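Local coordinates for peptide ABC transporter, peptide-binding protein (Thermus thermophilus, PDB 2D5W) that binds oligopeptides, here a pentapeptide, and probably delivers them to an ABC transporter for uptake across the membrane, at residues P98-K112 / W124-F137. Sequence-based numbering, arbitrary orientation.
Sequences PITTEDVAFYFEVGK and WERVNVRIKDARNF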
loop_
_atom_site.group_PDB
_atom_site.type_symbol
_atom_site.label_atom_id
_atom_site.label_comp_id
_atom_site.label_asym_id
_atom_site.label_seq_id
_atom_site.Cartn_x
_atom_site.Cartn_y
_atom_site.Cartn_z
ATOM N N PRO A 98 3.718 -2.557 29.836
ATOM C CA PRO A 98 2.469 -1.902 29.448
ATOM C C PRO A 98 2.597 -1.014 28.216
ATOM O O PRO A 98 3.658 -0.457 27.947
ATOM C CB PRO A 98 2.115 -1.088 30.690
ATOM C CG PRO A 98 3.467 -0.673 31.186
ATOM C CD PRO A 98 4.259 -1.963 31.073
ATOM N N ILE A 99 1.508 -0.908 27.462
ATOM C CA ILE A 99 1.480 -0.018 26.312
ATOM C C ILE A 99 0.929 1.273 26.919
ATOM O O ILE A 99 -0.160 1.280 27.498
ATOM C CB ILE A 99 0.555 -0.547 25.199
ATOM C CG1 ILE A 99 1.194 -1.785 24.555
ATOM C CG2 ILE A 99 0.310 0.546 24.164
ATOM C CD1 ILE A 99 0.321 -2.498 23.540
ATOM N N THR A 100 1.689 2.356 26.805
ATOM C CA THR A 100 1.293 3.626 27.410
ATOM C C THR A 100 1.435 4.795 26.453
ATOM O O THR A 100 1.885 4.636 25.316
ATOM C CB THR A 100 2.175 3.950 28.631
ATOM O OG1 THR A 100 3.475 4.345 28.173
ATOM C CG2 THR A 100 2.315 2.733 29.541
ATOM N N THR A 101 1.076 5.980 26.931
ATOM C CA THR A 101 1.181 7.168 26.109
ATOM C C THR A 101 2.640 7.537 25.843
ATOM O O THR A 101 2.916 8.394 25.011
ATOM C CB THR A 101 0.421 8.358 26.739
ATOM O OG1 THR A 101 0.813 8.514 28.106
ATOM C CG2 THR A 101 -1.084 8.117 26.675
ATOM N N GLU A 102 3.582 6.903 26.541
ATOM C CA GLU A 102 4.988 7.183 26.261
ATOM C C GLU A 102 5.310 6.570 24.895
ATOM O O GLU A 102 6.148 7.086 24.155
ATOM C CB GLU A 102 5.899 6.600 27.343
ATOM C CG GLU A 102 5.648 7.209 28.711
ATOM C CD GLU A 102 6.762 6.946 29.702
ATOM O OE1 GLU A 102 6.479 6.984 30.916
ATOM O OE2 GLU A 102 7.913 6.721 29.278
ATOM N N ASP A 103 4.624 5.479 24.563
ATOM C CA ASP A 103 4.802 4.814 23.277
ATOM C C ASP A 103 4.207 5.694 22.173
ATOM O O ASP A 103 4.671 5.674 21.030
ATOM C CB ASP A 103 4.116 3.446 23.302
ATOM C CG ASP A 103 4.779 2.484 24.273
ATOM O OD1 ASP A 103 4.054 1.734 24.964
ATOM O OD2 ASP A 103 6.025 2.478 24.330
ATOM N N VAL A 104 3.174 6.458 22.521
ATOM C CA VAL A 104 2.533 7.365 21.574
ATOM C C VAL A 104 3.438 8.581 21.350
ATOM O O VAL A 104 3.672 9.000 20.215
ATOM C CB VAL A 104 1.154 7.843 22.097
ATOM C CG1 VAL A 104 0.551 8.856 21.130
ATOM C CG2 VAL A 104 0.219 6.655 22.267
ATOM N N ALA A 105 3.948 9.154 22.437
ATOM C CA ALA A 105 4.829 10.311 22.328
ATOM C C ALA A 105 6.059 9.954 21.499
ATOM O O ALA A 105 6.530 10.754 20.692
ATOM C CB ALA A 105 5.247 10.782 23.715
ATOM N N PHE A 106 6.579 8.751 21.711
ATOM C CA PHE A 106 7.751 8.277 20.989
ATOM C C PHE A 106 7.464 8.205 19.488
ATOM O O PHE A 106 8.242 8.704 18.677
ATOM C CB PHE A 106 8.165 6.907 21.533
ATOM C CG PHE A 106 9.237 6.239 20.732
ATOM C CD1 PHE A 106 10.478 6.844 20.560
ATOM C CD2 PHE A 106 9.000 5.009 20.132
ATOM C CE1 PHE A 106 11.468 6.231 19.796
ATOM C CE2 PHE A 106 9.984 4.388 19.366
ATOM C CZ PHE A 106 11.218 5.002 19.199
ATOM N N TYR A 107 6.341 7.592 19.128
ATOM C CA TYR A 107 5.933 7.478 17.730
ATOM C C TYR A 107 5.913 8.865 17.076
ATOM O O TYR A 107 6.445 9.059 15.978
ATOM C CB TYR A 107 4.539 6.848 17.666
ATOM C CG TYR A 107 3.940 6.733 16.281
ATOM C CD1 TYR A 107 4.169 5.609 15.488
ATOM C CD2 TYR A 107 3.129 7.746 15.769
ATOM C CE1 TYR A 107 3.599 5.497 14.223
ATOM C CE2 TYR A 107 2.558 7.645 14.504
ATOM C CZ TYR A 107 2.796 6.519 13.739
ATOM O OH TYR A 107 2.226 6.412 12.492
ATOM N N PHE A 108 5.298 9.832 17.752
ATOM C CA PHE A 108 5.221 11.181 17.213
ATOM C C PHE A 108 6.568 11.880 17.087
ATOM O O PHE A 108 6.802 12.609 16.122
ATOM C CB PHE A 108 4.253 12.039 18.035
ATOM C CG PHE A 108 2.839 11.978 17.540
ATOM C CD1 PHE A 108 2.016 10.907 17.869
ATOM C CD2 PHE A 108 2.353 12.961 16.681
ATOM C CE1 PHE A 108 0.727 10.810 17.347
ATOM C CE2 PHE A 108 1.068 12.873 16.153
ATOM C CZ PHE A 108 0.254 11.797 16.485
ATOM N N GLU A 109 7.462 11.657 18.042
ATOM C CA GLU A 109 8.769 12.293 17.975
ATOM C C GLU A 109 9.542 11.819 16.743
ATOM O O GLU A 109 10.191 12.613 16.061
ATOM C CB GLU A 109 9.564 11.993 19.242
ATOM C CG GLU A 109 10.874 12.745 19.338
ATOM C CD GLU A 109 11.515 12.601 20.700
ATOM O OE1 GLU A 109 10.997 13.195 21.669
ATOM O OE2 GLU A 109 12.527 11.885 20.802
ATOM N N VAL A 110 9.467 10.525 16.450
ATOM C CA VAL A 110 10.165 9.982 15.293
ATOM C C VAL A 110 9.536 10.496 13.994
ATOM O O VAL A 110 10.244 10.908 13.075
ATOM C CB VAL A 110 10.158 8.433 15.326
ATOM C CG1 VAL A 110 10.845 7.874 14.084
ATOM C CG2 VAL A 110 10.872 7.947 16.585
ATOM N N GLY A 111 8.209 10.496 13.922
ATOM C CA GLY A 111 7.547 10.973 12.720
ATOM C C GLY A 111 7.777 12.453 12.464
ATOM O O GLY A 111 7.797 12.891 11.312
ATOM N N LYS A 112 7.959 13.221 13.535
ATOM C CA LYS A 112 8.173 14.667 13.446
ATOM C C LYS A 112 9.623 15.071 13.200
ATOM O O LYS A 112 9.905 16.244 12.950
ATOM C CB LYS A 112 7.702 15.343 14.738
ATOM C CG LYS A 112 6.206 15.331 14.960
ATOM C CD LYS A 112 5.524 16.380 14.112
ATOM C CE LYS A 112 4.044 16.448 14.432
ATOM N NZ LYS A 112 3.370 17.541 13.680
ATOM N N TRP A 124 2.219 14.621 8.825
ATOM C CA TRP A 124 3.193 15.004 9.827
ATOM C C TRP A 124 3.345 16.494 10.074
ATOM O O TRP A 124 3.972 16.906 11.047
ATOM C CB TRP A 124 4.528 14.329 9.510
ATOM C CG TRP A 124 4.440 12.872 9.843
ATOM C CD1 TRP A 124 4.332 11.822 8.974
ATOM C CD2 TRP A 124 4.319 12.319 11.157
ATOM N NE1 TRP A 124 4.143 10.650 9.672
ATOM C CE2 TRP A 124 4.131 10.929 11.014
ATOM C CE3 TRP A 124 4.346 12.872 12.445
ATOM C CZ2 TRP A 124 3.970 10.078 12.116
ATOM C CZ3 TRP A 124 4.185 12.030 13.538
ATOM C CH2 TRP A 124 4.000 10.647 13.365
ATOM N N GLU A 125 2.747 17.305 9.210
ATOM C CA GLU A 125 2.797 18.748 9.388
ATOM C C GLU A 125 1.589 19.238 10.180
ATOM O O GLU A 125 1.708 20.150 10.997
ATOM C CB GLU A 125 2.822 19.457 8.029
ATOM C CG GLU A 125 4.149 19.372 7.306
ATOM C CD GLU A 125 5.232 20.195 7.979
ATOM O OE1 GLU A 125 6.407 20.071 7.578
ATOM O OE2 GLU A 125 4.907 20.971 8.904
ATOM N N ARG A 126 0.435 18.614 9.967
ATOM C CA ARG A 126 -0.789 19.063 10.627
ATOM C C ARG A 126 -1.314 18.237 11.800
ATOM O O ARG A 126 -2.325 18.596 12.395
ATOM C CB ARG A 126 -1.895 19.207 9.578
ATOM C CG ARG A 126 -2.344 17.884 9.011
ATOM C CD ARG A 126 -3.220 18.017 7.768
ATOM N NE ARG A 126 -3.631 16.680 7.361
ATOM C CZ ARG A 126 -4.614 16.001 7.941
ATOM N NH1 ARG A 126 -4.907 14.775 7.534
ATOM N NH2 ARG A 126 -5.337 16.568 8.897
ATOM N N VAL A 127 -0.647 17.141 12.143
ATOM C CA VAL A 127 -1.118 16.325 13.254
ATOM C C VAL A 127 -0.159 16.387 14.435
ATOM O O VAL A 127 1.058 16.327 14.268
ATOM C CB VAL A 127 -1.314 14.853 12.827
ATOM C CG1 VAL A 127 -1.894 14.043 13.983
ATOM C CG2 VAL A 127 -2.238 14.788 11.620
ATOM N N ASN A 128 -0.724 16.522 15.628
ATOM C CA ASN A 128 0.058 16.589 16.852
ATOM C C ASN A 128 -0.644 15.780 17.929
ATOM O O ASN A 128 -1.762 15.303 17.732
ATOM C CB ASN A 128 0.213 18.045 17.302
ATOM C CG ASN A 128 1.239 18.798 16.482
ATOM O OD1 ASN A 128 2.440 18.552 16.596
ATOM N ND2 ASN A 128 0.772 19.715 15.642
ATOM N N VAL A 129 0.015 15.617 19.067
ATOM C CA VAL A 129 -0.564 14.855 20.161
ATOM C C VAL A 129 -0.390 15.579 21.489
ATOM O O VAL A 129 0.588 16.301 21.696
ATOM C CB VAL A 129 0.076 13.439 20.260
ATOM C CG1 VAL A 129 1.542 13.545 20.661
ATOM C CG2 VAL A 129 -0.690 12.587 21.259
ATOM N N ARG A 130 -1.366 15.400 22.371
ATOM C CA ARG A 130 -1.339 15.990 23.703
ATOM C C ARG A 130 -1.529 14.820 24.662
ATOM O O ARG A 130 -2.467 14.038 24.510
ATOM C CB ARG A 130 -2.478 17.002 23.857
ATOM C CG ARG A 130 -2.535 17.689 25.210
ATOM C CD ARG A 130 -3.586 18.782 25.198
ATOM N NE ARG A 130 -4.896 18.265 24.818
ATOM C CZ ARG A 130 -5.946 19.026 24.522
ATOM N NH1 ARG A 130 -7.098 18.464 24.188
ATOM N NH2 ARG A 130 -5.842 20.347 24.558
ATOM N N ILE A 131 -0.635 14.694 25.637
ATOM C CA ILE A 131 -0.700 13.596 26.599
ATOM C C ILE A 131 -1.306 14.044 27.928
ATOM O O ILE A 131 -0.800 14.973 28.560
ATOM C CB ILE A 131 0.713 13.030 26.875
ATOM C CG1 ILE A 131 1.425 12.714 25.555
ATOM C CG2 ILE A 131 0.618 11.789 27.745
ATOM C CD1 ILE A 131 0.731 11.680 24.697
ATOM N N LYS A 132 -2.379 13.385 28.356
ATOM C CA LYS A 132 -3.036 13.725 29.621
ATOM C C LYS A 132 -2.443 12.931 30.786
ATOM O O LYS A 132 -2.126 13.490 31.836
ATOM C CB LYS A 132 -4.541 13.451 29.534
ATOM C CG LYS A 132 -5.293 13.704 30.835
ATOM C CD LYS A 132 -6.764 13.337 30.711
ATOM C CE LYS A 132 -7.498 13.518 32.031
ATOM N NZ LYS A 132 -7.450 14.928 32.507
ATOM N N ASP A 133 -2.320 11.621 30.600
ATOM C CA ASP A 133 -1.745 10.738 31.609
ATOM C C ASP A 133 -1.196 9.499 30.908
ATOM O O ASP A 133 -1.119 9.471 29.679
ATOM C CB ASP A 133 -2.783 10.366 32.684
ATOM C CG ASP A 133 -4.060 9.797 32.105
ATOM O OD1 ASP A 133 -3.993 8.782 31.383
ATOM O OD2 ASP A 133 -5.140 10.362 32.383
ATOM N N ALA A 134 -0.825 8.479 31.674
ATOM C CA ALA A 134 -0.246 7.273 31.094
ATOM C C ALA A 134 -1.115 6.541 30.077
ATOM O O ALA A 134 -0.595 5.788 29.249
ATOM C CB ALA A 134 0.168 6.312 32.204
ATOM N N ARG A 135 -2.426 6.753 30.114
ATOM C CA ARG A 135 -3.293 6.059 29.171
ATOM C C ARG A 135 -4.297 6.925 28.423
ATOM O O ARG A 135 -5.116 6.416 27.662
ATOM C CB ARG A 135 -3.993 4.897 29.879
ATOM C CG ARG A 135 -2.989 3.828 30.297
ATOM C CD ARG A 135 -3.604 2.613 30.957
ATOM N NE ARG A 135 -2.590 1.575 31.137
ATOM C CZ ARG A 135 -1.536 1.678 31.944
ATOM N NH1 ARG A 135 -0.667 0.679 32.024
ATOM N NH2 ARG A 135 -1.358 2.762 32.685
ATOM N N ASN A 136 -4.223 8.234 28.619
ATOM C CA ASN A 136 -5.120 9.153 27.932
ATOM C C ASN A 136 -4.337 10.144 27.091
ATOM O O ASN A 136 -3.423 10.808 27.589
ATOM C CB ASN A 136 -5.979 9.925 28.938
ATOM C CG ASN A 136 -7.159 9.124 29.437
ATOM O OD1 ASN A 136 -8.073 8.809 28.676
ATOM N ND2 ASN A 136 -7.152 8.793 30.723
ATOM N N PHE A 137 -4.677 10.221 25.806
ATOM C CA PHE A 137 -4.039 11.176 24.914
ATOM C C PHE A 137 -5.049 11.720 23.915
ATOM O O PHE A 137 -6.132 11.155 23.734
ATOM C CB PHE A 137 -2.832 10.569 24.179
ATOM C CG PHE A 137 -3.176 9.480 23.196
ATOM C CD1 PHE A 137 -3.411 8.174 23.624
ATOM C CD2 PHE A 137 -3.205 9.752 21.833
ATOM C CE1 PHE A 137 -3.662 7.159 22.701
ATOM C CE2 PHE A 137 -3.457 8.746 20.905
ATOM C CZ PHE A 137 -3.683 7.448 21.339
HETATM O O HOH W 1 -1.938 -0.059 29.163
HETATM O O HOH W 2 2.858 7.899 9.685
#
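Trp-124 sits as a knob among Tyr-107, Phe-108, Gly-111 and Lys-112. Gly-111 CA makes a CH-pi contact over the face of the Trp-124 six-membered ring, 3.5 Å from its centroid and almost straight above; a CB on this glycine would clash with the indole. The same indole turns its edge to one face of Phe-108 (planes at 67°), while Val-129 CB stands over the other face, 3.9 Å from the ring centroid. Toward the helix start, Val-104 CG2 makes a CH-pi contact with the Phe-137 ring.

Hydrogen bonds close both ends. Beside the capping box of Thr-100 and Asp-103, Thr-101 N donates to Ala-134 O (2.9 Å) and Thr-101 OG1 to Asp-133 O (2.7 Å), in a loop shaped by an Asx turn at Asp-133 OD1. A kink in the Lys-112 chain, CD turned off the extended path at chi2 (-78°), takes it past the indole and brings NZ to Val-127 O (2.7 Å) and Trp-124 O (2.8 Å), with a weak bond to Asn-128 OD1. A methionine in its place would probably leave both carbonyls without this donor and the helix-to-strand turn less firmly tied.

Helix 101-112 runs roughly antiparallel (152°) to edge strand 127-131, packing on the four-stranded antiparallel sheet, with helices 159-173 and 182-194 meeting its Phe-106 and Val-110.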